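Local coordinates for glutathione peroxidase (PDB 2WGR), which reduces hydrogen peroxide to water with glutathione as electron donor, and is known as a phospholipid-hydroperoxide glutathione peroxidase, at residues 41-46 with 76-81. Residues are numbered along the deposited sequence; the frame is centred on the assembly and turned at random.
Sequences CKSGAT and GGQEPW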
ATOM      1  N   CYS A  41      10.542   7.538   1.524  1.00  7.12           N
ATOM      2  CA  CYS A  41      11.343   8.201   0.481  1.00  8.39           C
ATOM      3  C   CYS A  41      12.848   8.035   0.651  1.00  8.85           C
ATOM      4  O   CYS A  41      13.586   8.151  -0.325  1.00  8.92           O
ATOM      5  CB  CYS A  41      11.055   9.707   0.441  1.00  8.87           C
ATOM      6  SG  CYS A  41       9.410  10.138  -0.111  1.00 11.96           S
ATOM      7  N   LYS A  42      13.285   7.768   1.871  1.00  9.53           N
ATOM      8  CA  LYS A  42      14.733   7.892   2.183  1.00 10.77           C
ATOM      9  C   LYS A  42      15.342   6.539   2.465  1.00 11.24           C
ATOM     10  O   LYS A  42      16.077   6.366   3.439  1.00 12.18           O
ATOM     11  CB  LYS A  42      14.947   8.858   3.353  1.00 11.55           C
ATOM     12  CG  LYS A  42      14.553  10.285   3.012  1.00 13.63           C
ATOM     13  CD  LYS A  42      14.903  11.243   4.153  1.00 16.95           C
ATOM     14  CE  LYS A  42      16.405  11.422   4.289  1.00 20.64           C
ATOM     15  NZ  LYS A  42      16.708  12.069   5.618  0.80 21.57           N
ATOM     16  N   SER A  43      15.012   5.559   1.624  1.00 12.14           N
ATOM     17  CA  SER A  43      15.568   4.218   1.813  1.00 12.48           C
ATOM     18  C   SER A  43      16.246   3.700   0.554  1.00 12.61           C
ATOM     19  O   SER A  43      15.937   4.141  -0.552  1.00 11.52           O
ATOM     20  CB  SER A  43      14.496   3.264   2.324  1.00 13.51           C
ATOM     21  OG  SER A  43      13.968   2.460   1.300  1.00 15.83           O
ATOM     22  N   GLY A  44      17.202   2.791   0.748  1.00 12.36           N
ATOM     23  CA  GLY A  44      17.916   2.172  -0.368  1.00 12.73           C
ATOM     24  C   GLY A  44      16.998   1.339  -1.256  1.00 11.93           C
ATOM     25  O   GLY A  44      17.346   1.025  -2.394  1.00 12.35           O
ATOM     26  N   ALA A  45      15.829   0.988  -0.731  1.00 11.50           N
ATOM     27  CA  ALA A  45      14.815   0.199  -1.491  1.00 10.52           C
ATOM     28  C   ALA A  45      13.754   1.046  -2.200  1.00 10.34           C
ATOM     29  O   ALA A  45      12.932   0.538  -2.965  1.00  9.36           O
ATOM     30  CB  ALA A  45      14.146  -0.842  -0.565  1.00 11.42           C
ATOM     31  N   THR A  46      13.787   2.355  -1.951  1.00  8.22           N
ATOM     32  CA  THR A  46      12.810   3.285  -2.491  1.00  8.00           C
ATOM     33  C   THR A  46      12.742   3.262  -4.027  1.00  8.15           C
ATOM     34  O   THR A  46      11.665   3.150  -4.593  1.00  8.30           O
ATOM     35  CB  THR A  46      13.054   4.703  -1.939  1.00  8.06           C
ATOM     36  OG1 THR A  46      12.894   4.671  -0.505  1.00  6.84           O
ATOM     37  CG2 THR A  46      12.110   5.765  -2.587  1.00  8.64           C
ATOM     38  N   GLY A  76      13.503   3.059  10.666  1.00  9.12           N
ATOM     39  CA  GLY A  76      14.725   3.841  10.475  1.00  8.88           C
ATOM     40  C   GLY A  76      14.547   5.357  10.295  1.00  9.36           C
ATOM     41  O   GLY A  76      15.502   6.054   9.910  1.00 11.41           O
ATOM     42  N   GLY A  77      13.354   5.876  10.590  1.00  9.21           N
ATOM     43  CA  GLY A  77      13.037   7.297  10.337  1.00  9.67           C
ATOM     44  C   GLY A  77      13.236   7.684   8.876  1.00  9.58           C
ATOM     45  O   GLY A  77      13.725   8.790   8.557  1.00 10.17           O
ATOM     46  N   GLN A  78      12.786   6.805   7.983  1.00  8.22           N
ATOM     47  CA  GLN A  78      13.080   6.988   6.541  1.00  7.85           C
ATOM     48  C   GLN A  78      11.936   7.628   5.754  1.00  7.49           C
ATOM     49  O   GLN A  78      11.992   7.747   4.529  1.00  8.11           O
ATOM     50  CB  GLN A  78      13.518   5.652   5.950  1.00  7.88           C
ATOM     51  CG  GLN A  78      14.934   5.306   6.477  1.00  9.28           C
ATOM     52  CD  GLN A  78      15.414   3.920   6.114  1.00 12.90           C
ATOM     53  OE1 GLN A  78      14.705   3.124   5.517  1.00 12.00           O
ATOM     54  NE2 GLN A  78      16.649   3.621   6.517  1.00 14.90           N
ATOM     55  N   GLU A  79      10.898   8.073   6.478  1.00  7.00           N
ATOM     56  CA  GLU A  79       9.860   8.924   5.884  1.00  7.30           C
ATOM     57  C   GLU A  79       9.631  10.182   6.752  1.00  6.49           C
ATOM     58  O   GLU A  79       8.536  10.402   7.267  1.00  6.36           O
ATOM     59  CB  GLU A  79       8.558   8.117   5.688  1.00  7.64           C
ATOM     60  CG  GLU A  79       7.514   8.869   4.838  1.00  7.66           C
ATOM     61  CD  GLU A  79       7.846   8.833   3.350  1.00  9.30           C
ATOM     62  OE1 GLU A  79       7.061   8.267   2.571  1.00 11.48           O
ATOM     63  OE2 GLU A  79       8.923   9.331   2.958  1.00  8.45           O
ATOM     64  N   PRO A  80      10.685  10.992   6.969  1.00  7.46           N
ATOM     65  CA  PRO A  80      10.534  12.145   7.893  1.00  7.50           C
ATOM     66  C   PRO A  80       9.709  13.327   7.383  1.00  7.66           C
ATOM     67  O   PRO A  80       9.147  14.047   8.202  1.00  8.41           O
ATOM     68  CB  PRO A  80      11.991  12.594   8.129  1.00  7.87           C
ATOM     69  CG  PRO A  80      12.683  12.218   6.859  1.00  7.73           C
ATOM     70  CD  PRO A  80      12.051  10.894   6.433  1.00  7.30           C
ATOM     71  N   TRP A  81       9.629  13.509   6.064  1.00  8.20           N
ATOM     72  CA  TRP A  81       9.047  14.716   5.481  1.00  9.33           C
ATOM     73  C   TRP A  81       7.544  14.850   5.670  1.00  9.18           C
ATOM     74  O   TRP A  81       6.839  13.859   5.914  1.00  9.30           O
ATOM     75  CB  TRP A  81       9.349  14.800   3.995  1.00  9.04           C
ATOM     76  CG  TRP A  81      10.814  14.732   3.679  1.00  9.35           C
ATOM     77  CD1 TRP A  81      11.867  15.228   4.437  1.00 11.22           C
ATOM     78  CD2 TRP A  81      11.382  14.208   2.493  1.00 10.36           C
ATOM     79  NE1 TRP A  81      13.068  14.973   3.796  1.00 11.88           N
ATOM     80  CE2 TRP A  81      12.799  14.358   2.598  1.00 11.17           C
ATOM     81  CE3 TRP A  81      10.845  13.585   1.353  1.00 10.72           C
ATOM     82  CZ2 TRP A  81      13.672  13.915   1.596  1.00 12.75           C
ATOM     83  CZ3 TRP A  81      11.721  13.143   0.367  1.00 11.86           C
ATOM     84  CH2 TRP A  81      13.111  13.318   0.489  1.00 11.93           C
TER
HETATM   85  O   HOH W   1      16.163   9.373   7.012  1.00 24.28           O
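Lys42 CD sits over the rim of the Trp81 indole, 3.6 Å above its plane, with the two side chains crossing at roughly a right angle. Cys41 approaches the six-membered ring obliquely: CB is 3.5 Å from Trp81 CZ3, and SG stands 4.9 Å from the ring centroid, 62° off its normal, an oblique sulfur-aromatic contact. Beyond the segment, Trp81 meets the ring of Phe89 in helix 83-94. Lys42 CD also packs on Pro80, 3.6 Å from its CG; a bend at chi3 (70°) then turns CE and NZ to a water that accepts from NZ and donates to Gly77 O.

Two backbone amides of 41-46 donate across the contact. Lys42 N donates to Gln78 O at 3.0 Å, whereas Cys41 N reaches Glu79 OE2 (2.8 Å) from above the carboxylate, 48° out of its plane. Both segments follow parallel strands of the central thioredoxin-fold sheet, 33-39 and 65-71, and precede helices. The first loop carries Ser43, assigned by similarity to the active site and changed in this structure; the native selenoenzyme probably has selenocysteine here. The extended Gln78 chain passes Lys42 O and brings OE1 to 3.2 Å from Ser43 CB, with Trp132 touching the same glutamine, consistent with the glutamine and tryptophan that flank the catalytic residue in glutathione peroxidases. Ser43 and Thr46 form a capping box in the type I turn leading into helix 46-60: Ala45 N donates to Ser43 OG, and Ser43 N to Thr46 OG1 (3.1 Å).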